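Local atomic coordinates of DPS Protein (Brevibacillus brevis, PDB entry 1N1Q), a protein that probably protects DNA in stationary-phase cells by oxidising iron(II) with hydrogen peroxide and storing it as ferric mineral inside a hollow dodecamer. Residues V11-Q16 with A61-S66; W32-N35 with T41-E44; G109-A114 with A135-H140; V22-L27 with T51-H56; V117-E120 with T126-M129. All coordinates share one frame; numbering follows the deposited sequence.

Contact 1: residues V11-Q16 with A61-S66; sequences VLLNRQ and AERVLS. With FEO (mu-oxo-diiron), chain E.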
# COMPACT_ATOMS: atom_id res chain seq x y z
N VAL A 11 -3.31 0.46 35.75
CA VAL A 11 -3.01 1.88 35.95
C VAL A 11 -1.51 2.15 35.84
O VAL A 11 -1.08 3.10 35.19
CB VAL A 11 -3.51 2.37 37.32
CG1 VAL A 11 -3.06 3.81 37.56
CG2 VAL A 11 -5.02 2.29 37.38
N LEU A 12 -0.70 1.31 36.47
CA LEU A 12 0.74 1.48 36.43
C LEU A 12 1.26 1.23 35.02
O LEU A 12 2.22 1.87 34.58
CB LEU A 12 1.41 0.53 37.42
CG LEU A 12 1.14 0.93 38.87
CD1 LEU A 12 1.69 -0.11 39.82
CD2 LEU A 12 1.77 2.30 39.15
N LEU A 13 0.63 0.30 34.32
CA LEU A 13 1.01 -0.01 32.95
C LEU A 13 0.73 1.22 32.07
O LEU A 13 1.57 1.64 31.28
CB LEU A 13 0.21 -1.21 32.44
CG LEU A 13 0.94 -2.50 32.01
CD1 LEU A 13 2.28 -2.62 32.69
CD2 LEU A 13 0.05 -3.69 32.32
N ASN A 14 -0.46 1.80 32.22
CA ASN A 14 -0.84 2.97 31.44
C ASN A 14 0.04 4.18 31.71
O ASN A 14 0.19 5.06 30.87
CB ASN A 14 -2.32 3.33 31.68
CG ASN A 14 -3.26 2.57 30.75
OD1 ASN A 14 -2.92 2.32 29.60
ND2 ASN A 14 -4.44 2.22 31.24
N ARG A 15 0.63 4.22 32.90
CA ARG A 15 1.52 5.31 33.28
C ARG A 15 2.73 5.25 32.35
O ARG A 15 3.25 6.27 31.91
CB ARG A 15 1.97 5.12 34.72
CG ARG A 15 2.21 6.41 35.47
CD ARG A 15 3.58 7.00 35.22
NE ARG A 15 4.04 7.72 36.41
CZ ARG A 15 4.22 7.14 37.60
NH1 ARG A 15 3.99 5.85 37.75
NH2 ARG A 15 4.62 7.87 38.63
N GLN A 16 3.18 4.03 32.05
CA GLN A 16 4.32 3.85 31.17
C GLN A 16 3.92 4.03 29.71
O GLN A 16 4.73 4.43 28.87
CB GLN A 16 4.96 2.48 31.40
CG GLN A 16 5.51 2.32 32.81
CD GLN A 16 6.31 3.53 33.27
OE1 GLN A 16 7.18 4.02 32.55
NE2 GLN A 16 6.00 4.03 34.46
N ALA A 61 0.50 -1.19 25.91
CA ALA A 61 -0.94 -1.02 25.72
C ALA A 61 -1.64 -2.36 25.52
O ALA A 61 -2.73 -2.60 26.04
CB ALA A 61 -1.20 -0.12 24.52
N GLU A 62 -1.02 -3.25 24.76
CA GLU A 62 -1.64 -4.55 24.53
C GLU A 62 -1.61 -5.45 25.75
O GLU A 62 -2.47 -6.33 25.88
CB GLU A 62 -1.01 -5.21 23.30
CG GLU A 62 -1.51 -4.52 22.04
CD GLU A 62 -0.92 -5.06 20.75
OE1 GLU A 62 0.01 -5.89 20.81
OE2 GLU A 62 -1.39 -4.62 19.69
N ARG A 63 -0.66 -5.22 26.65
CA ARG A 63 -0.61 -6.00 27.88
C ARG A 63 -1.79 -5.51 28.72
O ARG A 63 -2.45 -6.29 29.41
CB ARG A 63 0.73 -5.78 28.61
CG ARG A 63 0.86 -6.57 29.91
CD ARG A 63 0.69 -8.07 29.68
NE ARG A 63 0.48 -8.79 30.94
CZ ARG A 63 -0.05 -10.00 31.03
NH1 ARG A 63 -0.42 -10.65 29.93
NH2 ARG A 63 -0.24 -10.56 32.21
N VAL A 64 -2.06 -4.20 28.67
CA VAL A 64 -3.19 -3.63 29.41
C VAL A 64 -4.46 -4.33 28.95
O VAL A 64 -5.28 -4.77 29.75
CB VAL A 64 -3.34 -2.11 29.15
CG1 VAL A 64 -4.70 -1.62 29.66
CG2 VAL A 64 -2.21 -1.34 29.85
N LEU A 65 -4.63 -4.42 27.63
CA LEU A 65 -5.79 -5.08 27.06
C LEU A 65 -5.86 -6.55 27.48
O LEU A 65 -6.93 -7.07 27.78
CB LEU A 65 -5.75 -4.99 25.53
CG LEU A 65 -5.93 -3.60 24.90
CD1 LEU A 65 -5.41 -3.61 23.47
CD2 LEU A 65 -7.40 -3.23 24.94
N SER A 66 -4.71 -7.21 27.50
CA SER A 66 -4.62 -8.62 27.87
C SER A 66 -5.03 -8.90 29.31
O SER A 66 -5.37 -10.04 29.63
CB SER A 66 -3.20 -9.13 27.62
OG SER A 66 -2.91 -9.11 26.23
FE1 FEO E . -0.27 -4.02 18.05
FE2 FEO E . 0.29 -7.26 17.46
O FEO E . 0.39 -5.37 16.89
O HOH W 1 -1.44 -7.88 16.27
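Leu13 and Val64 face each other across the two helices and slide past one another in opposite directions, so that the closest approach falls near the base of the leucine: Leu13 CB lies 3.5 Å from Val64 CG2. Farther out, Leu13 CD2 rests 3.8 Å from Arg63 CG, at the aliphatic root of the arginine. Val64 also crosses Asn14 at about a right angle. Val64 CG2 lies 3.7 Å from Asn14 OD1 and well out of the plane of the amide, packing against the flat side of that group. The rotation of the amide is fixed from beyond the pair, where Ile72 N donates to OD1 and ND2 donates to Ser70 O. The segments run nearly antiparallel, at 163°, with axes 9.3 Å apart, as expected for neighbouring helices of the four-helix bundle of ferritin-like proteins. Arg63 has CG anti to its N and then bends at chi2 (57°), which carries the guanidinium away to a salt bridge with Asp123 and a hydrogen bond from NE to Thr126. Glu62 leaves helix 39-66 on another side, its chain extended beyond CG, and OE2 binds FE1 of the mu-oxo-diiron group at 2.1 Å. Asp58 of the same chain and His31 of the second subunit bind this group too, which makes the ferroxidase centre intersubunit. Behind that ligand, Glu62 O accepts from Ser66 N and, at 2.8 Å, from Ser66 OG, on opposite faces of the carbonyl plane.

Contact 2: residues W32-N35 with T41-E44; sequences WNVN and TLHE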
# COMPACT_ATOMS: atom_id res chain seq x y z
N TRP A 32 15.60 15.32 15.47
CA TRP A 32 15.50 16.44 14.54
C TRP A 32 16.38 17.65 14.85
O TRP A 32 17.04 18.18 13.97
CB TRP A 32 14.05 16.94 14.48
CG TRP A 32 13.06 15.94 13.99
CD1 TRP A 32 13.26 14.99 13.03
CD2 TRP A 32 11.69 15.80 14.40
NE1 TRP A 32 12.11 14.27 12.81
CE2 TRP A 32 11.13 14.75 13.64
CE3 TRP A 32 10.88 16.47 15.34
CZ2 TRP A 32 9.79 14.35 13.79
CZ3 TRP A 32 9.56 16.07 15.49
CH2 TRP A 32 9.02 15.01 14.72
N ASN A 33 16.39 18.07 16.10
CA ASN A 33 17.13 19.27 16.50
C ASN A 33 18.58 19.16 16.94
O ASN A 33 19.25 20.18 17.10
CB ASN A 33 16.33 20.00 17.58
CG ASN A 33 14.96 20.42 17.09
OD1 ASN A 33 14.83 21.10 16.07
ND2 ASN A 33 13.93 20.02 17.82
N VAL A 34 19.09 17.94 17.11
CA VAL A 34 20.48 17.80 17.53
C VAL A 34 21.39 18.40 16.45
O VAL A 34 21.04 18.41 15.27
CB VAL A 34 20.85 16.31 17.74
CG1 VAL A 34 20.82 15.56 16.41
CG2 VAL A 34 22.24 16.21 18.38
N ASN A 35 22.53 18.91 16.86
CA ASN A 35 23.50 19.48 15.93
C ASN A 35 24.89 19.40 16.56
O ASN A 35 25.04 18.97 17.70
CB ASN A 35 23.16 20.94 15.56
CG ASN A 35 23.26 21.89 16.74
OD1 ASN A 35 24.03 21.67 17.67
ND2 ASN A 35 22.48 22.96 16.70
N THR A 41 25.93 10.70 14.61
CA THR A 41 25.87 9.64 15.61
C THR A 41 24.60 9.74 16.45
O THR A 41 23.90 8.74 16.64
CB THR A 41 27.09 9.69 16.55
OG1 THR A 41 28.28 9.42 15.80
CG2 THR A 41 26.95 8.68 17.67
N LEU A 42 24.31 10.93 16.95
CA LEU A 42 23.12 11.14 17.78
C LEU A 42 21.82 11.09 16.98
O LEU A 42 20.81 10.57 17.45
CB LEU A 42 23.24 12.45 18.55
CG LEU A 42 24.38 12.44 19.57
CD1 LEU A 42 24.46 13.77 20.31
CD2 LEU A 42 24.17 11.30 20.56
N HIS A 43 21.84 11.64 15.77
CA HIS A 43 20.66 11.61 14.91
C HIS A 43 20.24 10.15 14.77
O HIS A 43 19.06 9.81 14.83
CB HIS A 43 21.02 12.19 13.53
CG HIS A 43 19.89 12.19 12.55
ND1 HIS A 43 18.77 12.98 12.70
CD2 HIS A 43 19.72 11.52 11.39
CE1 HIS A 43 17.96 12.80 11.67
NE2 HIS A 43 18.52 11.93 10.86
N GLU A 44 21.23 9.28 14.60
CA GLU A 44 20.99 7.85 14.46
C GLU A 44 20.56 7.21 15.78
O GLU A 44 19.62 6.41 15.81
CB GLU A 44 22.25 7.16 13.93
CG GLU A 44 22.14 5.64 13.83
CD GLU A 44 23.39 4.99 13.27
OE1 GLU A 44 24.46 5.12 13.90
OE2 GLU A 44 23.30 4.36 12.20
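Val34 meets helix 39-66 with both methyls, each on a different residue. CG2 lies 3.8 Å from Leu42 CD1 and 3.9 Å from Leu42 CB, the two side chains crossing at about a right angle. CG1 turns to the neighbouring residue, 4.1 Å from the backbone N of His43 and 4.4 Å from His43 CB. With chi1 at 67°, CG1 sits between the valine's own N and carbonyl carbon, and this is what splits the methyls between Leu42 and His43. Val34 is the first residue to leave helical angles after helix 4-33 (psi 150°), so the contact lies where the chain turns out of one helix of the ferritin-like bundle toward the next. In the next shell, Ala93 and Met96 of helix 93-120 pack on Val34, while Ala93 and Val97 pack on Leu42, closing the apolar side. On the polar side, His43 stacks on His31 and on Phe39, and His43 O accepts a hydrogen bond from His31 ND1. Trp32, pointing away from this contact, sends NE1 to Asp58 OD1 of the second subunit. Both His31 and Asp58 are iron ligands, and His43 itself touches the mu-oxo-diiron group. The chemistry implied is second-shell: tying His31 ND1 to a helix carbonyl is consistent with orienting that ring so that NE2 is directed to the iron, and the indole N-H probably steadies the Asp58 carboxylate.

Contact 3: residues G109-A114 with A135-H140; sequences GELKVA and AGLEKH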
# COMPACT_ATOMS: atom_id res chain seq x y z
N GLY A 109 13.41 3.63 37.95
CA GLY A 109 12.86 3.68 39.29
C GLY A 109 11.38 3.36 39.29
O GLY A 109 10.90 2.61 40.14
N GLU A 110 10.64 3.92 38.33
CA GLU A 110 9.21 3.68 38.24
C GLU A 110 8.94 2.23 37.86
O GLU A 110 7.97 1.63 38.33
CB GLU A 110 8.56 4.62 37.22
CG GLU A 110 8.65 6.10 37.60
CD GLU A 110 7.84 7.00 36.68
OE1 GLU A 110 7.36 6.52 35.63
OE2 GLU A 110 7.69 8.19 37.00
N LEU A 111 9.78 1.67 37.00
CA LEU A 111 9.60 0.29 36.57
C LEU A 111 9.77 -0.67 37.74
O LEU A 111 9.06 -1.67 37.85
CB LEU A 111 10.56 -0.04 35.43
CG LEU A 111 10.16 0.56 34.06
CD1 LEU A 111 11.30 0.40 33.06
CD2 LEU A 111 8.88 -0.13 33.56
N LYS A 112 10.71 -0.36 38.63
CA LYS A 112 10.92 -1.21 39.80
C LYS A 112 9.67 -1.21 40.68
O LYS A 112 9.24 -2.25 41.17
CB LYS A 112 12.13 -0.72 40.61
CG LYS A 112 13.48 -0.95 39.94
CD LYS A 112 14.60 -0.37 40.78
CE LYS A 112 15.95 -0.52 40.09
NZ LYS A 112 17.03 0.21 40.81
N VAL A 113 9.09 -0.03 40.88
CA VAL A 113 7.89 0.09 41.69
C VAL A 113 6.71 -0.66 41.06
O VAL A 113 5.99 -1.39 41.73
CB VAL A 113 7.49 1.57 41.89
CG1 VAL A 113 6.07 1.68 42.45
CG2 VAL A 113 8.47 2.25 42.84
N ALA A 114 6.52 -0.46 39.76
CA ALA A 114 5.43 -1.11 39.04
C ALA A 114 5.55 -2.63 39.06
O ALA A 114 4.55 -3.34 39.21
CB ALA A 114 5.39 -0.61 37.59
N ALA A 135 15.69 -3.53 31.90
CA ALA A 135 17.02 -4.03 31.58
C ALA A 135 17.61 -3.26 30.40
O ALA A 135 18.80 -2.91 30.40
CB ALA A 135 16.96 -5.54 31.26
N GLY A 136 16.78 -3.01 29.39
CA GLY A 136 17.23 -2.29 28.21
C GLY A 136 17.63 -0.86 28.53
O GLY A 136 18.63 -0.36 28.00
N LEU A 137 16.86 -0.20 29.39
CA LEU A 137 17.15 1.18 29.77
C LEU A 137 18.46 1.26 30.55
O LEU A 137 19.26 2.18 30.34
CB LEU A 137 16.02 1.76 30.62
CG LEU A 137 14.65 1.89 29.93
CD1 LEU A 137 13.68 2.60 30.85
CD2 LEU A 137 14.80 2.66 28.63
N GLU A 138 18.67 0.31 31.45
CA GLU A 138 19.89 0.31 32.25
C GLU A 138 21.12 0.20 31.34
O GLU A 138 22.15 0.81 31.60
CB GLU A 138 19.85 -0.83 33.27
CG GLU A 138 18.83 -0.59 34.39
CD GLU A 138 18.75 -1.73 35.39
OE1 GLU A 138 19.50 -2.71 35.24
OE2 GLU A 138 17.95 -1.63 36.34
N LYS A 139 21.00 -0.57 30.26
CA LYS A 139 22.11 -0.72 29.34
C LYS A 139 22.32 0.59 28.58
O LYS A 139 23.46 1.03 28.41
CB LYS A 139 21.84 -1.87 28.36
CG LYS A 139 22.96 -2.10 27.37
CD LYS A 139 22.70 -3.33 26.52
CE LYS A 139 23.79 -3.51 25.46
NZ LYS A 139 23.59 -4.74 24.65
N HIS A 140 21.23 1.20 28.12
CA HIS A 140 21.32 2.47 27.42
C HIS A 140 21.93 3.52 28.32
O HIS A 140 22.73 4.35 27.88
CB HIS A 140 19.94 2.96 26.97
CG HIS A 140 19.41 2.28 25.75
ND1 HIS A 140 20.15 2.14 24.59
CD2 HIS A 140 18.20 1.73 25.49
CE1 HIS A 140 19.41 1.53 23.68
NE2 HIS A 140 18.22 1.27 24.20
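The turn that brings Leu111 against Leu137 also carries Glu110, whose carboxylate is held by several groups: Gln16 NE2 donates to OE1, with a weak bond from Asn19 ND2 to the same oxygen, while OE2 is hydrogen-bonded to Ser83 OG and has a long, weak ion pair with Arg15. The bonds from Gln16, Asn19 and Arg15 tie helix 93-120 to helix 4-33 within the four-helix bundle, on a side of the helix away from helix 124-148, and Ser83 adds a tie to the loop after helix 75-81. The contact with helix 124-148 itself is light, burying 88 Å² in all, and the nearest CA atoms of the segments, those of Leu111 and Ala135, are 9.9 Å apart. The two leucines bridge that gap. Both have CG anti to the carbonyl carbon, with chi1 of -76° for Leu111 and -64° for Leu137, and each then extends through chi2, so that one delta methyl of each reaches out. The side chains cross at about a right angle and touch through their ends, CD1 to CD1 at 3.9 Å. Leu137 is further packed by Phe104, Leu107 and Val108 of helix 93-120 and by Trp20 of helix 4-33, and Leu111 by Ile133 and Glu134, which places the pair in the bundle interior. One turn of helix further, His140 NE2 is hydrogen-bonded to Glu52 OE1, joining helix 124-148 to helix 39-66. At the exposed rim Lys112 and Glu138 approach without forming a salt bridge: Lys112 CE is 4.4 Å from Glu138 OE2, and Lys112 NZ stays 4.9 Å from that oxygen.

Contact 4: residues V22-L27 with T51-H56; sequences VLYVKL and TEASGH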
# COMPACT_ATOMS: atom_id res chain seq x y z
N VAL A 22 4.96 10.05 25.23
CA VAL A 22 5.65 11.34 25.33
C VAL A 22 7.07 11.20 24.77
O VAL A 22 7.52 12.02 23.96
CB VAL A 22 5.74 11.81 26.81
CG1 VAL A 22 6.76 12.94 26.94
CG2 VAL A 22 4.37 12.29 27.29
N LEU A 23 7.77 10.14 25.18
CA LEU A 23 9.13 9.91 24.72
C LEU A 23 9.25 9.68 23.21
O LEU A 23 10.25 10.06 22.61
CB LEU A 23 9.76 8.73 25.47
CG LEU A 23 10.30 9.09 26.86
CD1 LEU A 23 10.62 7.84 27.65
CD2 LEU A 23 11.54 9.96 26.70
N TYR A 24 8.23 9.08 22.60
CA TYR A 24 8.28 8.85 21.16
C TYR A 24 8.48 10.19 20.46
O TYR A 24 9.27 10.30 19.52
CB TYR A 24 6.98 8.20 20.68
CG TYR A 24 6.92 7.99 19.18
CD1 TYR A 24 7.65 6.97 18.56
CD2 TYR A 24 6.14 8.81 18.37
CE1 TYR A 24 7.60 6.77 17.18
CE2 TYR A 24 6.08 8.62 16.99
CZ TYR A 24 6.81 7.60 16.40
OH TYR A 24 6.73 7.42 15.04
N VAL A 25 7.76 11.20 20.93
CA VAL A 25 7.88 12.53 20.33
C VAL A 25 9.11 13.29 20.82
O VAL A 25 9.73 14.04 20.07
CB VAL A 25 6.61 13.36 20.58
CG1 VAL A 25 6.86 14.85 20.28
CG2 VAL A 25 5.49 12.85 19.70
N LYS A 26 9.49 13.06 22.08
CA LYS A 26 10.66 13.74 22.64
C LYS A 26 11.93 13.28 21.93
O LYS A 26 12.81 14.09 21.61
CB LYS A 26 10.76 13.45 24.14
CG LYS A 26 11.74 14.35 24.89
CD LYS A 26 11.68 14.08 26.40
CE LYS A 26 12.52 15.07 27.20
NZ LYS A 26 12.36 14.84 28.67
N LEU A 27 12.02 11.98 21.67
CA LEU A 27 13.17 11.41 20.99
C LEU A 27 13.22 11.89 19.53
O LEU A 27 14.30 12.06 18.96
CB LEU A 27 13.12 9.89 21.07
CG LEU A 27 13.34 9.40 22.51
CD1 LEU A 27 12.94 7.94 22.64
CD2 LEU A 27 14.81 9.61 22.91
N THR A 51 12.37 4.31 17.89
CA THR A 51 11.88 3.10 17.26
C THR A 51 11.55 2.11 18.38
O THR A 51 10.53 1.43 18.34
CB THR A 51 12.93 2.49 16.31
OG1 THR A 51 13.20 3.41 15.25
CG2 THR A 51 12.42 1.17 15.73
N GLU A 52 12.40 2.07 19.39
CA GLU A 52 12.16 1.19 20.54
C GLU A 52 10.93 1.72 21.29
O GLU A 52 10.11 0.94 21.78
CB GLU A 52 13.38 1.14 21.47
CG GLU A 52 14.47 0.19 20.99
CD GLU A 52 15.66 0.11 21.93
OE1 GLU A 52 15.61 0.70 23.03
OE2 GLU A 52 16.65 -0.56 21.57
N ALA A 53 10.81 3.04 21.37
CA ALA A 53 9.68 3.67 22.06
C ALA A 53 8.38 3.20 21.43
O ALA A 53 7.42 2.83 22.12
CB ALA A 53 9.78 5.19 21.96
N SER A 54 8.35 3.22 20.10
CA SER A 54 7.18 2.79 19.35
C SER A 54 6.82 1.35 19.73
O SER A 54 5.64 1.00 19.83
CB SER A 54 7.49 2.89 17.85
OG SER A 54 6.38 2.49 17.06
N GLY A 55 7.84 0.52 19.96
CA GLY A 55 7.60 -0.86 20.33
C GLY A 55 7.06 -1.00 21.75
O GLY A 55 6.19 -1.83 22.01
N HIS A 56 7.56 -0.18 22.66
CA HIS A 56 7.10 -0.22 24.05
C HIS A 56 5.63 0.21 24.12
O HIS A 56 4.84 -0.39 24.84
CB HIS A 56 7.95 0.69 24.94
CG HIS A 56 9.40 0.32 24.98
ND1 HIS A 56 9.84 -0.98 25.08
CD2 HIS A 56 10.51 1.10 24.97
CE1 HIS A 56 11.16 -0.99 25.13
NE2 HIS A 56 11.60 0.25 25.07
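Tyr24 and Ala53, on two helices of the ferritin-like bundle, are the residues whose CA atoms come nearest between the two segments, 5.4 Å apart. The segments run antiparallel at 168°, with axes 8.7 Å apart, an approach consistent with the small side chain of Ala53. Apolar packing comes first. Ala53 CB points at the opposing helix and lies 4.0 Å from Tyr24 CA and 4.3 Å from Tyr24 CB, while Leu27 CD1 closes over it from one turn later at 4.2 Å. Leu27 is itself backed by Val100 of helix 93-120 and by Leu49 and Tyr50, so this side of the pair faces the bundle core. Aromatic contacts form a second group. Because Tyr24 has CG anti to its N (chi1 177°), its ring swings out alongside helix 39-66, with Ala53 CB at the ring edge, near the plane, and Ser54 CB placed obliquely to it. The ring also meets His28 edge-to-face and stacks on Tyr24 of the second subunit. Hydrogen bonds, the third group, reach the neighbour as well: Tyr24 OH pairs with Ser54 OG of the second subunit, and Ser54 OG with the Tyr24 OH of that chain. The reciprocal pairing is what a two-fold interface requires; in this family such interfaces carry the ferroxidase centres, and the side chain of Ser54 is about 9 Å from a bound mu-oxo-diiron group. Within the chain, the nearest approach of these two side chains is carbon to carbon, Tyr24 CE1 standing 3.9 Å from Ser54 CB.

Contact 5: residues V117-E120 with T126-M129; sequences VADE and TADM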
# COMPACT_ATOMS: atom_id res chain seq x y z
N VAL A 117 4.44 -3.99 42.34
CA VAL A 117 2.99 -3.98 42.45
C VAL A 117 2.39 -5.10 41.62
O VAL A 117 1.43 -5.75 42.06
CB VAL A 117 2.42 -2.63 41.98
CG1 VAL A 117 0.91 -2.73 41.84
CG2 VAL A 117 2.77 -1.54 42.97
N ALA A 118 2.95 -5.35 40.44
CA ALA A 118 2.47 -6.42 39.59
C ALA A 118 2.71 -7.75 40.28
O ALA A 118 1.83 -8.61 40.31
CB ALA A 118 3.18 -6.39 38.22
N ASP A 119 3.91 -7.91 40.84
CA ASP A 119 4.26 -9.15 41.53
C ASP A 119 3.30 -9.42 42.68
O ASP A 119 2.89 -10.56 42.92
CB ASP A 119 5.69 -9.10 42.08
CG ASP A 119 6.74 -9.32 41.00
OD1 ASP A 119 6.46 -10.07 40.04
OD2 ASP A 119 7.84 -8.73 41.11
N GLU A 120 2.92 -8.37 43.40
CA GLU A 120 2.02 -8.51 44.54
C GLU A 120 0.60 -8.88 44.12
O GLU A 120 -0.17 -9.41 44.91
CB GLU A 120 2.01 -7.22 45.35
N THR A 126 3.15 -9.39 33.63
CA THR A 126 3.30 -7.95 33.53
C THR A 126 4.67 -7.54 34.08
O THR A 126 5.38 -6.74 33.47
CB THR A 126 2.20 -7.21 34.30
OG1 THR A 126 0.95 -7.38 33.61
CG2 THR A 126 2.53 -5.73 34.43
N ALA A 127 5.03 -8.10 35.24
CA ALA A 127 6.30 -7.79 35.86
C ALA A 127 7.45 -8.11 34.90
O ALA A 127 8.39 -7.32 34.77
CB ALA A 127 6.47 -8.58 37.16
N ASP A 128 7.36 -9.26 34.24
CA ASP A 128 8.40 -9.67 33.31
C ASP A 128 8.57 -8.71 32.13
O ASP A 128 9.70 -8.39 31.75
CB ASP A 128 8.11 -11.08 32.79
CG ASP A 128 9.27 -11.65 31.99
OD1 ASP A 128 10.33 -11.90 32.60
OD2 ASP A 128 9.13 -11.84 30.77
N MET A 129 7.46 -8.25 31.56
CA MET A 129 7.53 -7.33 30.43
C MET A 129 8.19 -6.02 30.88
O MET A 129 9.01 -5.44 30.17
CB MET A 129 6.14 -7.02 29.88
CG MET A 129 5.72 -5.58 30.09
SD MET A 129 4.32 -5.14 29.08
CE MET A 129 5.04 -5.13 27.51
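Asp119 lays its flat carboxylate beside Ala127, whose methyl approaches obliquely from one side of the plane. Ala127 CB is 3.2 Å from Asp119 OD1 and 4.2 Å from Asp119 OD2, and lies about 2.6 Å out of the carboxylate plane, so the methyl sits neither squarely over the group nor at its rim. Asp119 CG is anti to the carbonyl carbon (chi1 -77°), and the acid reaches across to the other segment although its CB does not point there. OD1 also has a like charge nearby, Glu124 OE2, which would probably raise the proton affinity of either acid. A second flat group, the peptide leading into Ala127, is met by Ala118: Ala118 CB is 3.9 Å from Ala127 N. That methyl also touches Ala127 CB at 4.1 Å and Thr126 CG2 at 3.9 Å. Thr126 has CG2 anti to its N, which turns the methyl to Ala118, while OG1 is hydrogen-bonded to Asp123 OD2. Two alanines opposite each other keep the backbones close, their CA atoms 5.5 Å apart. This is a helix hairpin, closed on both flanks of the short connection from helix 93-120 to helix 124-148. Two further helices of the bundle cover it: Leu12 of helix 4-33 packs on Val117, Val9 and Leu13 of that helix pack on Thr126, and Thr59 and Leu60 of helix 39-66 lie against Met129.

How the contacts relate
Contacts 1, 4 and 2 follow one another along the same antiparallel pair, helix 4-33 with helix 39-66, nested in sequence with contact 2 innermost beside the connection. Contacts 1 and 2 lie on opposite sides of the chain's centre, 30 Å apart between centres, and contact 4 is 15 Å from each. Contacts 3 and 5 join the second pair, helix 93-120 with helix 124-148, contact 5 nested inside contact 3, their centres 13 Å apart. The pairs meet where contact 1 touches contacts 3 and 5 and where contact 4 touches contact 3. Contacts 1, 2 and 4 touch the second subunit, so this hairpin takes a large part in that interface and contributes to iron sites near both ends.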